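Local coordinates for protein cytochrome c (Pseudomonas aeruginosa, PDB 6RTE) that acts as the dihydro-heme d1 dehydrogenase NirN, an oxidoreductase of heme d1 biosynthesis that joins a cytochrome c part to an eight-bladed beta-propeller, at residues G421-E426 against R440-P445; D417-K422 against G446-H451; A260-G265 against V289-E294; N224-D229 against V273-P278. All blocks are in the same frame, centred on the assembly; numbering follows the deposited sequence. Where two conformers were deposited one is given.

Interaction 1: residues G421-E426 against R440-P445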
loop_
_atom_site.group_PDB
_atom_site.type_symbol
_atom_site.label_atom_id
_atom_site.label_comp_id
_atom_site.label_asym_id
_atom_site.label_seq_id
_atom_site.Cartn_x
_atom_site.Cartn_y
_atom_site.Cartn_z
ATOM N N GLY A 421 15.033 8.911 6.853
ATOM C CA GLY A 421 16.299 9.380 7.372
ATOM C C GLY A 421 16.229 9.771 8.838
ATOM O O GLY A 421 15.162 9.832 9.443
ATOM N N LYS A 422 17.408 10.029 9.417
ATOM C CA LYS A 422 17.456 10.547 10.779
ATOM C C LYS A 422 16.800 11.921 10.854
ATOM O O LYS A 422 16.144 12.255 11.848
ATOM C CB LYS A 422 18.905 10.611 11.265
ATOM N N LYS A 423 16.978 12.729 9.812
ATOM C CA LYS A 423 16.277 13.998 9.636
ATOM C C LYS A 423 15.108 13.742 8.695
ATOM O O LYS A 423 15.310 13.264 7.574
ATOM C CB LYS A 423 17.239 15.053 9.083
ATOM C CG LYS A 423 16.619 16.218 8.317
ATOM C CD LYS A 423 16.041 17.280 9.236
ATOM C CE LYS A 423 15.995 18.629 8.533
ATOM N NZ LYS A 423 15.179 19.627 9.274
ATOM N N HIS A 424 13.892 14.047 9.145
ATOM C CA HIS A 424 12.718 13.563 8.425
ATOM C C HIS A 424 11.451 14.376 8.666
ATOM O O HIS A 424 10.359 13.807 8.768
ATOM C CB HIS A 424 12.462 12.102 8.817
ATOM C CG HIS A 424 12.386 11.887 10.300
ATOM N ND1 HIS A 424 11.310 12.294 11.058
ATOM C CD2 HIS A 424 13.264 11.329 11.166
ATOM C CE1 HIS A 424 11.521 11.983 12.324
ATOM N NE2 HIS A 424 12.698 11.396 12.416
ATOM N N ASP A 425 11.573 15.703 8.730
ATOM C CA ASP A 425 10.422 16.574 8.946
ATOM C C ASP A 425 10.209 17.549 7.792
ATOM O O ASP A 425 9.456 18.515 7.937
ATOM C CB ASP A 425 10.569 17.338 10.266
ATOM C CG ASP A 425 11.926 18.029 10.405
ATOM O OD1 ASP A 425 12.616 18.243 9.386
ATOM O OD2 ASP A 425 12.304 18.354 11.550
ATOM N N GLU A 426 10.830 17.297 6.644
ATOM C CA GLU A 426 10.843 18.241 5.537
ATOM C C GLU A 426 10.376 17.551 4.268
ATOM O O GLU A 426 10.816 16.436 3.963
ATOM C CB GLU A 426 12.250 18.816 5.342
ATOM C CG GLU A 426 12.285 20.294 5.014
ATOM C CD GLU A 426 13.616 20.931 5.371
ATOM O OE1 GLU A 426 13.806 21.293 6.554
ATOM O OE2 GLU A 426 14.478 21.055 4.475
ATOM N N ARG A 440 11.296 24.018 0.339
ATOM C CA ARG A 440 11.184 23.029 1.402
ATOM C C ARG A 440 9.992 23.370 2.284
ATOM O O ARG A 440 9.697 24.545 2.512
ATOM C CB ARG A 440 12.463 22.967 2.238
ATOM C CG ARG A 440 13.732 22.728 1.428
ATOM C CD ARG A 440 14.988 22.937 2.278
ATOM N NE ARG A 440 15.785 21.717 2.394
ATOM C CZ ARG A 440 16.914 21.476 1.728
ATOM N NH1 ARG A 440 17.551 20.326 1.911
ATOM N NH2 ARG A 440 17.415 22.376 0.888
ATOM N N LEU A 441 9.305 22.337 2.772
ATOM C CA LEU A 441 8.126 22.494 3.618
ATOM C C LEU A 441 8.314 21.674 4.887
ATOM O O LEU A 441 8.642 20.487 4.816
ATOM C CB LEU A 441 6.851 22.054 2.884
ATOM C CG LEU A 441 6.365 22.900 1.699
ATOM C CD1 LEU A 441 5.089 22.310 1.127
ATOM C CD2 LEU A 441 6.139 24.343 2.102
ATOM N N ARG A 442 8.103 22.301 6.045
ATOM C CA ARG A 442 8.351 21.677 7.346
ATOM C C ARG A 442 7.117 21.851 8.220
ATOM O O ARG A 442 7.102 22.683 9.139
ATOM C CB ARG A 442 9.589 22.279 8.013
ATOM C CG ARG A 442 10.130 21.474 9.181
ATOM C CD ARG A 442 11.442 22.064 9.689
ATOM N NE ARG A 442 11.970 21.339 10.842
ATOM C CZ ARG A 442 13.000 21.751 11.578
ATOM N NH1 ARG A 442 13.618 22.888 11.286
ATOM N NH2 ARG A 442 13.413 21.028 12.614
ATOM N N PRO A 443 6.067 21.059 7.980
ATOM C CA PRO A 443 4.787 21.325 8.662
ATOM C C PRO A 443 4.863 21.216 10.177
ATOM O O PRO A 443 4.274 22.044 10.882
ATOM C CB PRO A 443 3.845 20.270 8.056
ATOM C CG PRO A 443 4.740 19.187 7.578
ATOM C CD PRO A 443 5.997 19.868 7.115
ATOM N N SER A 444 5.568 20.218 10.698
ATOM C CA SER A 444 5.690 20.003 12.138
ATOM C C SER A 444 7.155 19.746 12.455
ATOM O O SER A 444 7.609 18.591 12.459
ATOM C CB SER A 444 4.814 18.843 12.605
ATOM O OG SER A 444 3.452 19.221 12.636
ATOM N N PRO A 445 7.936 20.805 12.734
ATOM C CA PRO A 445 9.366 20.610 13.006
ATOM C C PRO A 445 9.626 19.536 14.050
ATOM O O PRO A 445 9.110 19.604 15.169
ATOM C CB PRO A 445 9.818 21.997 13.486
ATOM C CG PRO A 445 8.889 22.943 12.798
ATOM C CD PRO A 445 7.562 22.233 12.747
#

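Interaction 2: residues D417-K422 against G446-H451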
loop_
_atom_site.group_PDB
_atom_site.type_symbol
_atom_site.label_atom_id
_atom_site.label_comp_id
_atom_site.label_asym_id
_atom_site.label_seq_id
_atom_site.Cartn_x
_atom_site.Cartn_y
_atom_site.Cartn_z
ATOM N N ASP A 417 10.516 13.447 0.006
ATOM C CA ASP A 417 10.762 13.512 1.440
ATOM C C ASP A 417 12.078 12.819 1.775
ATOM O O ASP A 417 12.759 12.282 0.898
ATOM C CB ASP A 417 9.608 12.853 2.206
ATOM C CG ASP A 417 9.431 11.390 1.829
ATOM O OD1 ASP A 417 10.345 10.588 2.121
ATOM O OD2 ASP A 417 8.389 11.041 1.224
ATOM N N THR A 418 12.430 12.846 3.068
ATOM C CA THR A 418 13.473 11.987 3.630
ATOM C C THR A 418 12.844 11.179 4.764
ATOM O O THR A 418 13.400 11.076 5.869
ATOM C CB THR A 418 14.671 12.798 4.125
ATOM O OG1 THR A 418 14.311 13.535 5.297
ATOM C CG2 THR A 418 15.153 13.764 3.042
ATOM N N PHE A 419 11.667 10.618 4.463
ATOM C CA PHE A 419 10.835 9.884 5.413
ATOM C C PHE A 419 11.616 8.872 6.233
ATOM O O PHE A 419 11.292 8.644 7.405
ATOM C CB PHE A 419 9.715 9.197 4.604
ATOM C CG PHE A 419 8.621 8.575 5.433
ATOM C CD1 PHE A 419 7.584 9.348 5.936
ATOM C CD2 PHE A 419 8.592 7.201 5.648
ATOM C CE1 PHE A 419 6.559 8.772 6.674
ATOM C CE2 PHE A 419 7.570 6.619 6.386
ATOM C CZ PHE A 419 6.550 7.409 6.899
ATOM N N LEU A 420 12.650 8.265 5.651
ATOM C CA LEU A 420 13.378 7.180 6.292
ATOM C C LEU A 420 14.701 7.621 6.910
ATOM O O LEU A 420 15.430 6.779 7.440
ATOM C CB LEU A 420 13.644 6.058 5.280
ATOM C CG LEU A 420 12.441 5.509 4.505
ATOM C CD1 LEU A 420 12.918 4.578 3.401
ATOM C CD2 LEU A 420 11.461 4.789 5.421
ATOM N N GLY A 421 15.033 8.911 6.853
ATOM C CA GLY A 421 16.299 9.380 7.372
ATOM C C GLY A 421 16.229 9.771 8.838
ATOM O O GLY A 421 15.162 9.832 9.443
ATOM N N LYS A 422 17.408 10.029 9.417
ATOM C CA LYS A 422 17.456 10.547 10.779
ATOM C C LYS A 422 16.800 11.921 10.854
ATOM O O LYS A 422 16.144 12.255 11.848
ATOM C CB LYS A 422 18.905 10.611 11.265
ATOM N N GLY A 446 10.418 18.529 13.687
ATOM C CA GLY A 446 10.785 17.466 14.588
ATOM C C GLY A 446 10.034 16.167 14.382
ATOM O O GLY A 446 10.481 15.124 14.880
ATOM N N LYS A 447 8.913 16.200 13.670
ATOM C CA LYS A 447 8.074 15.029 13.488
ATOM C C LYS A 447 8.187 14.518 12.059
ATOM O O LYS A 447 8.559 15.246 11.135
ATOM C CB LYS A 447 6.615 15.352 13.815
ATOM C CG LYS A 447 6.458 15.972 15.185
ATOM C CD LYS A 447 5.040 15.875 15.679
ATOM C CE LYS A 447 4.930 16.477 17.057
ATOM N NZ LYS A 447 3.601 16.212 17.641
ATOM N N VAL A 448 7.862 13.240 11.889
ATOM C CA VAL A 448 8.017 12.607 10.587
ATOM C C VAL A 448 6.973 13.188 9.638
ATOM O O VAL A 448 5.767 13.135 9.902
ATOM C CB VAL A 448 7.907 11.080 10.703
ATOM C CG1 VAL A 448 6.707 10.696 11.527
ATOM C CG2 VAL A 448 7.838 10.433 9.323
ATOM N N ALA A 449 7.444 13.771 8.541
ATOM C CA ALA A 449 6.592 14.307 7.490
ATOM C C ALA A 449 6.778 13.463 6.240
ATOM O O ALA A 449 7.908 13.153 5.855
ATOM C CB ALA A 449 6.935 15.770 7.203
ATOM N N GLY A 450 5.674 13.084 5.606
ATOM C CA GLY A 450 5.778 12.275 4.412
ATOM C C GLY A 450 4.465 12.050 3.702
ATOM O O GLY A 450 3.410 12.022 4.332
ATOM N N HIS A 451 4.546 11.887 2.382
ATOM C CA HIS A 451 3.434 11.579 1.490
ATOM C C HIS A 451 2.616 12.813 1.134
ATOM O O HIS A 451 2.137 13.536 2.017
ATOM C CB HIS A 451 2.490 10.530 2.067
ATOM C CG HIS A 451 1.470 10.061 1.076
ATOM N ND1 HIS A 451 0.292 10.737 0.846
ATOM C CD2 HIS A 451 1.470 9.007 0.224
ATOM C CE1 HIS A 451 -0.401 10.107 -0.091
ATOM N NE2 HIS A 451 0.293 9.057 -0.481
HETATM O O HOH W 1 10.577 14.039 5.334
#

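Interaction 3: residues A260-G265 against V289-E294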
loop_
_atom_site.group_PDB
_atom_site.type_symbol
_atom_site.label_atom_id
_atom_site.label_comp_id
_atom_site.label_asym_id
_atom_site.label_seq_id
_atom_site.Cartn_x
_atom_site.Cartn_y
_atom_site.Cartn_z
ATOM N N ALA A 260 0.501 -19.276 -6.315
ATOM C CA ALA A 260 1.659 -18.630 -6.925
ATOM C C ALA A 260 2.797 -19.650 -6.940
ATOM O O ALA A 260 3.361 -19.996 -5.893
ATOM C CB ALA A 260 2.038 -17.355 -6.173
ATOM N N ALA A 261 3.105 -20.161 -8.124
ATOM C CA ALA A 261 4.166 -21.143 -8.284
ATOM C C ALA A 261 4.768 -20.949 -9.666
ATOM O O ALA A 261 4.052 -20.618 -10.618
ATOM C CB ALA A 261 3.629 -22.570 -8.105
ATOM N N ASP A 262 6.082 -21.147 -9.780
ATOM C CA ASP A 262 6.687 -20.995 -11.095
ATOM C C ASP A 262 6.348 -22.211 -11.955
ATOM O O ASP A 262 5.659 -23.146 -11.523
ATOM C CB ASP A 262 8.196 -20.762 -10.983
ATOM C CG ASP A 262 8.963 -21.986 -10.516
ATOM O OD1 ASP A 262 8.382 -23.084 -10.426
ATOM O OD2 ASP A 262 10.168 -21.838 -10.237
ATOM N N ALA A 263 6.852 -22.202 -13.192
ATOM C CA ALA A 263 6.542 -23.269 -14.132
ATOM C C ALA A 263 7.096 -24.609 -13.673
ATOM O O ALA A 263 6.592 -25.654 -14.099
ATOM C CB ALA A 263 7.096 -22.927 -15.521
ATOM N N GLN A 264 8.128 -24.604 -12.830
ATOM C CA GLN A 264 8.681 -25.830 -12.271
ATOM C C GLN A 264 7.952 -26.288 -11.012
ATOM O O GLN A 264 8.338 -27.304 -10.427
ATOM C CB GLN A 264 10.168 -25.646 -11.950
ATOM C CG GLN A 264 11.041 -25.355 -13.166
ATOM C CD GLN A 264 12.531 -25.373 -12.843
ATOM O OE1 GLN A 264 13.011 -24.603 -12.006
ATOM N NE2 GLN A 264 13.266 -26.256 -13.506
ATOM N N GLY A 265 6.921 -25.562 -10.577
ATOM C CA GLY A 265 6.161 -25.934 -9.400
ATOM C C GLY A 265 6.630 -25.361 -8.074
ATOM O O GLY A 265 6.028 -25.682 -7.044
ATOM N N VAL A 289 10.491 -16.646 -6.907
ATOM C CA VAL A 289 10.811 -17.384 -8.119
ATOM C C VAL A 289 11.260 -16.394 -9.190
ATOM O O VAL A 289 11.014 -15.189 -9.105
ATOM C CB VAL A 289 9.610 -18.220 -8.619
ATOM C CG1 VAL A 289 9.335 -19.371 -7.647
ATOM C CG2 VAL A 289 8.381 -17.346 -8.783
ATOM N N HIS A 290 11.914 -16.930 -10.216
ATOM C CA HIS A 290 12.409 -16.117 -11.325
ATOM C C HIS A 290 11.371 -15.953 -12.420
ATOM O O HIS A 290 11.660 -16.180 -13.596
ATOM C CB HIS A 290 13.678 -16.743 -11.888
ATOM C CG HIS A 290 14.786 -16.818 -10.901
ATOM N ND1 HIS A 290 15.834 -15.928 -10.896
ATOM C CD2 HIS A 290 15.001 -17.663 -9.864
ATOM C CE1 HIS A 290 16.664 -16.235 -9.915
ATOM N NE2 HIS A 290 16.178 -17.281 -9.272
ATOM N N GLU A 291 10.161 -15.542 -12.030
ATOM C CA GLU A 291 9.070 -15.301 -12.960
ATOM C C GLU A 291 8.343 -14.030 -12.565
ATOM O O GLU A 291 8.264 -13.678 -11.386
ATOM C CB GLU A 291 8.041 -16.441 -12.973
ATOM C CG GLU A 291 8.368 -17.577 -13.896
ATOM C CD GLU A 291 7.346 -18.695 -13.832
ATOM O OE1 GLU A 291 6.188 -18.456 -13.393
ATOM O OE2 GLU A 291 7.715 -19.812 -14.227
ATOM N N LEU A 292 7.808 -13.347 -13.562
ATOM C CA LEU A 292 6.757 -12.366 -13.332
ATOM C C LEU A 292 5.598 -12.732 -14.249
ATOM O O LEU A 292 5.783 -13.379 -15.286
ATOM C CB LEU A 292 7.225 -10.933 -13.561
ATOM C CG LEU A 292 7.536 -10.431 -14.964
ATOM C CD1 LEU A 292 6.297 -9.846 -15.602
ATOM C CD2 LEU A 292 8.643 -9.393 -14.906
ATOM N N TRP A 293 4.401 -12.345 -13.826
ATOM C CA TRP A 293 3.166 -12.784 -14.470
ATOM C C TRP A 293 2.414 -11.582 -15.022
ATOM O O TRP A 293 2.397 -10.506 -14.403
ATOM C CB TRP A 293 2.269 -13.521 -13.481
ATOM C CG TRP A 293 2.708 -14.898 -13.065
ATOM C CD1 TRP A 293 3.854 -15.566 -13.429
ATOM C CD2 TRP A 293 1.989 -15.782 -12.200
ATOM N NE1 TRP A 293 3.879 -16.802 -12.840
ATOM C CE2 TRP A 293 2.747 -16.966 -12.085
ATOM C CE3 TRP A 293 0.770 -15.689 -11.515
ATOM C CZ2 TRP A 293 2.328 -18.048 -11.313
ATOM C CZ3 TRP A 293 0.354 -16.767 -10.745
ATOM C CH2 TRP A 293 1.127 -17.927 -10.648
ATOM N N GLU A 294 1.806 -11.763 -16.190
ATOM C CA GLU A 294 0.734 -10.897 -16.665
ATOM C C GLU A 294 -0.521 -11.752 -16.778
ATOM O O GLU A 294 -0.467 -12.867 -17.314
ATOM C CB GLU A 294 1.078 -10.253 -18.012
ATOM C CG GLU A 294 0.054 -9.237 -18.489
ATOM C CD GLU A 294 0.467 -8.524 -19.766
ATOM O OE1 GLU A 294 1.400 -9.000 -20.456
ATOM O OE2 GLU A 294 -0.141 -7.479 -20.082
HETATM O O HOH W 2 11.797 -19.818 -11.078
#

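Interaction 4: residues N224-D229 against V273-P278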
loop_
_atom_site.group_PDB
_atom_site.type_symbol
_atom_site.label_atom_id
_atom_site.label_comp_id
_atom_site.label_asym_id
_atom_site.label_seq_id
_atom_site.Cartn_x
_atom_site.Cartn_y
_atom_site.Cartn_z
ATOM N N ASN A 224 -1.069 -6.439 -1.187
ATOM C CA ASN A 224 -1.868 -5.347 -1.729
ATOM C C ASN A 224 -2.921 -5.938 -2.656
ATOM O O ASN A 224 -3.040 -7.162 -2.809
ATOM C CB ASN A 224 -0.990 -4.293 -2.435
ATOM C CG ASN A 224 -0.545 -4.719 -3.827
ATOM O OD1 ASN A 224 -0.229 -5.876 -4.074
ATOM N ND2 ASN A 224 -0.534 -3.765 -4.754
ATOM N N LEU A 225 -3.718 -5.059 -3.254
ATOM C CA LEU A 225 -4.697 -5.501 -4.236
ATOM C C LEU A 225 -4.731 -4.514 -5.384
ATOM O O LEU A 225 -4.173 -3.416 -5.313
ATOM C CB LEU A 225 -6.094 -5.681 -3.614
ATOM C CG LEU A 225 -6.784 -4.496 -2.941
ATOM C CD1 LEU A 225 -7.261 -3.452 -3.940
ATOM C CD2 LEU A 225 -7.955 -5.039 -2.126
ATOM N N ALA A 226 -5.394 -4.931 -6.457
ATOM C CA ALA A 226 -5.513 -4.139 -7.669
ATOM C C ALA A 226 -6.909 -4.382 -8.226
ATOM O O ALA A 226 -7.503 -5.442 -8.013
ATOM C CB ALA A 226 -4.426 -4.505 -8.696
ATOM N N VAL A 227 -7.439 -3.365 -8.892
ATOM C CA VAL A 227 -8.768 -3.406 -9.507
ATOM C C VAL A 227 -8.587 -3.307 -11.012
ATOM O O VAL A 227 -7.820 -2.466 -11.499
ATOM C CB VAL A 227 -9.662 -2.277 -8.971
ATOM C CG1 VAL A 227 -11.093 -2.338 -9.583
ATOM C CG2 VAL A 227 -9.717 -2.338 -7.437
ATOM N N SER A 228 -9.278 -4.172 -11.751
ATOM C CA SER A 228 -9.155 -4.154 -13.208
ATOM C C SER A 228 -9.726 -2.859 -13.748
ATOM O O SER A 228 -10.603 -2.237 -13.134
ATOM C CB SER A 228 -9.852 -5.374 -13.828
ATOM O OG SER A 228 -11.246 -5.439 -13.526
ATOM N N ASP A 229 -9.203 -2.420 -14.905
ATOM C CA ASP A 229 -9.574 -1.099 -15.413
ATOM C C ASP A 229 -10.992 -1.063 -15.958
ATOM O O ASP A 229 -11.530 0.038 -16.164
ATOM C CB ASP A 229 -8.582 -0.627 -16.493
ATOM C CG ASP A 229 -8.843 -1.237 -17.857
ATOM O OD1 ASP A 229 -8.443 -2.396 -18.096
ATOM O OD2 ASP A 229 -9.449 -0.544 -18.709
ATOM N N VAL A 273 0.637 -6.804 -6.664
ATOM C CA VAL A 273 -0.180 -6.881 -7.865
ATOM C C VAL A 273 -0.420 -5.461 -8.364
ATOM O O VAL A 273 -0.528 -4.521 -7.574
ATOM C CB VAL A 273 -1.519 -7.611 -7.607
ATOM C CG1 VAL A 273 -1.256 -9.061 -7.185
ATOM C CG2 VAL A 273 -2.361 -6.901 -6.535
ATOM N N TYR A 274 -0.480 -5.310 -9.690
ATOM C CA TYR A 274 -0.674 -4.017 -10.330
ATOM C C TYR A 274 -1.634 -4.174 -11.505
ATOM O O TYR A 274 -1.756 -5.250 -12.091
ATOM C CB TYR A 274 0.641 -3.425 -10.852
ATOM C CG TYR A 274 1.810 -3.469 -9.881
ATOM C CD1 TYR A 274 2.649 -4.581 -9.823
ATOM C CD2 TYR A 274 2.075 -2.408 -9.038
ATOM C CE1 TYR A 274 3.726 -4.631 -8.939
ATOM C CE2 TYR A 274 3.148 -2.442 -8.147
ATOM C CZ TYR A 274 3.970 -3.553 -8.107
ATOM O OH TYR A 274 5.033 -3.592 -7.229
ATOM N N THR A 275 -2.294 -3.073 -11.857
ATOM C CA THR A 275 -3.129 -2.998 -13.050
ATOM C C THR A 275 -2.390 -2.237 -14.136
ATOM O O THR A 275 -1.745 -1.221 -13.863
ATOM C CB THR A 275 -4.458 -2.313 -12.739
ATOM O OG1 THR A 275 -5.121 -3.039 -11.694
ATOM C CG2 THR A 275 -5.385 -2.237 -14.013
ATOM N N ALA A 276 -2.477 -2.739 -15.367
ATOM C CA ALA A 276 -1.889 -2.103 -16.548
ATOM C C ALA A 276 -3.028 -1.777 -17.508
ATOM O O ALA A 276 -3.366 -2.594 -18.379
ATOM C CB ALA A 276 -0.852 -3.005 -17.205
ATOM N N PRO A 277 -3.636 -0.598 -17.400
ATOM C CA PRO A 277 -4.929 -0.361 -18.067
ATOM C C PRO A 277 -4.853 -0.502 -19.577
ATOM O O PRO A 277 -5.744 -1.129 -20.168
ATOM C CB PRO A 277 -5.292 1.070 -17.640
ATOM C CG PRO A 277 -4.643 1.203 -16.289
ATOM C CD PRO A 277 -3.330 0.466 -16.425
ATOM N N PRO A 278 -3.825 0.036 -20.250
ATOM C CA PRO A 278 -3.791 -0.113 -21.719
ATOM C C PRO A 278 -3.664 -1.552 -22.176
ATOM O O PRO A 278 -4.079 -1.879 -23.293
ATOM C CB PRO A 278 -2.560 0.706 -22.144
ATOM C CG PRO A 278 -2.217 1.545 -20.966
ATOM C CD PRO A 278 -2.678 0.825 -19.757
#

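Interaction 1: residues G421-E426 against R440-P445
R442 and D425 form the central ion pair of this contact. The arginine chain runs out extended from CG to NE, with CG anti to the backbone N (chi1 -165°), and this carries its guanidinium to the aspartate. R442 NE and R442 NH2 both point at D425 OD2, each 3.1 Å away. Both bonds are bent and weak. D425 OD2 also accepts from the backbone N of G446. The other carboxylate oxygen, D425 OD1, takes a bond from K423 NZ at 2.9 Å on its syn lone pair, and K423 NZ has a second, weak partner in E426 OE1. K423 NZ also sits over one face of the R442 guanidinium, 3.8 Å from R442 CZ, while P445 CB lies over the opposite face, toward its rim. Two positive groups this close are probably tolerated because the carboxylates of D425 and E426 lie beside them. R440 NE meets E426 OE2 from within the guanidinium plane, and the carboxylate is turned at 90° to that plane. The 2.5 Å between R440 NE and E426 OE2 is very short, and its exact value is doubtful. The five charged side chains form one salt-bridge network. The backbone is less well served. D425 O is buried with no hydrogen-bonding partner in the model, and R442 CA makes a CH...O contact to it at 3.4 Å. A similar contact joins E426 CA to L441 O. The contact lies at the outermost strand of its blade, where the loop before strand 427-431 meets the exit of strand 437-441. L441 and P443 pack on strands 460-465 and 470-476 of the next blade.

Interaction 2: residues D417-K422 against G446-H451
F419 brings CD1 and CE1 of its ring up to V448 CG2 and G450 CA, which lie oblique to it. Its CG stands anti to the backbone N (chi1 -170°), which sends the ring out of the turn toward the strand. The closest approach is F419 CE1 to V448 CG2, 3.4 Å. CG2 is the valine methyl turned to the ring. The two side chains meet at a slant. A449 O lies at the ring edge, near the ring plane, 3.8 Å from F419 CD1. G450 CA is equally near to F419 CD1, and with no side chain there the ring settles close to the main chain. W466 and F404 add edge-to-face contacts to the same ring.

The turn that carries F419 is held from inside. D417 has CG between its backbone N and carbonyl carbon (chi1 60°), which lets OD1 reach forward over the chain to the N-H two residues on. D417 OD1 accepts from F419 N at 2.7 Å, an Asx turn. The donor comes from the anti side, 33° out of the carboxylate plane. The same carboxylate also takes the backbone N-H groups of F403 and F404. The Asx turn overlaps a type I turn, T418 to G421, closed by G421 N to T418 O at 2.9 Å. Water 1 bridges the segments: it accepts from T418 N and donates to A449 O at 2.9 Å. The contact is therefore apolar where side chains meet, and its polar link is water-mediated. Three N-H donors on the D417 carboxylate would probably stabilise its negative charge.

Interaction 3: residues A260-G265 against V289-E294
E291 reaches from its strand to the loop 260-265 and ends on the backbone N of A263. Its CB points toward the loop. CG lies anti to the carbonyl carbon (chi1 -86°), and beyond it the chain is extended, which spans the gap between the segments. E291 CD comes up to the loop at D262, 3.6 Å from D262 CB. E291 OE2 accepts from A263 N at 2.7 Å, with an N-H...O angle of 151°. The donor approaches on the syn side, tilted from the carboxylate plane. E291 OE2 also touches D262 CB and A263 CB, each 3.4 Å away. The other oxygen, E291 OE1, packs near D262 CA and receives W293 NE1 at 2.9 Å. That bond is nearly straight and lies in the indole plane, so the ring and the carboxylate hold each other. R307 adds a salt bridge to E291 OE1.

The benzene part of the indole also meets the loop. A261 O lies in the ring plane, 3.2 Å from W293 CZ2, and accepts from R307 NH1 as well. W293 CH2 approaches A260 CA. On the other flank D262 packs by its CB and OD2 against V289. D262 OD1 accepts a hydrogen bond from the N-H of Q266. Water 2 donates to D262 OD2 at 2.7 Å and accepts from H290 N.

The loop connects strand 254-259 of one propeller blade to strand 270-276 of the next, and the type I turn 262-265 lies in it. With W293, R307 and the A263 amide as partners, the E291 carboxylate is probably kept in its charged form.

Interaction 4: residues N224-D229 against V273-P278
N224 lays its amide alongside the backbone of V273 and pairs with both polar atoms of that residue. N224 OD1 accepts from V273 N at 2.9 Å, and N224 ND2 donates to V273 O at 2.9 Å. Both bonds lie in the plane of the accepting carbonyl, on a lone pair. A chi1 of 78° turns the asparagine group across to the neighbouring strand. V273 CG2 fills the space beside it, 3.4 Å from N224 OD1 and 3.8 Å from A226 CB.

Strands 224-227 and 273-276 run nearly parallel, 18° apart, with their axes 5.7 Å from each other. They are the first strands of two successive blades, the innermost position in a beta-propeller. Each makes its sheet hydrogen bonds within its own blade, as N224 does with G237 and Y274 with V283. Side chains therefore bridge the blades.

Further along, T275 OG1 donates to V227 O at 2.8 Å. The hydroxyl stands above the carbonyl plane, 60° out of it. T275 CG2 rests near D229 N, 3.9 Å away. D229 CB packs on P277 CB at 3.9 Å, while D229 OD1 bonds to Y297 OH and H280 ND1.

How the interactions relate
Interactions 1 and 2 are neighbours, with centres about 6 Å apart. They share G421 and K422 in one loop, which meets the exit of strand 437-441 and the start of strand 449-454. K423 O and T418 OG1, 2.5 Å apart, probably bond between them, and D425 CB packs on K447 O at 3.0 Å. Interactions 3 and 4 both reach the sheet that runs from strand 270-276 to strand 306-309. Their centres are about 19 Å apart, and they join it to the preceding blade at an outer and an inner level. Interactions 1 and 3 lie on opposite sides of the chain centre, about 41 Å between centres. None of the eight segments contributes to the heme c pocket.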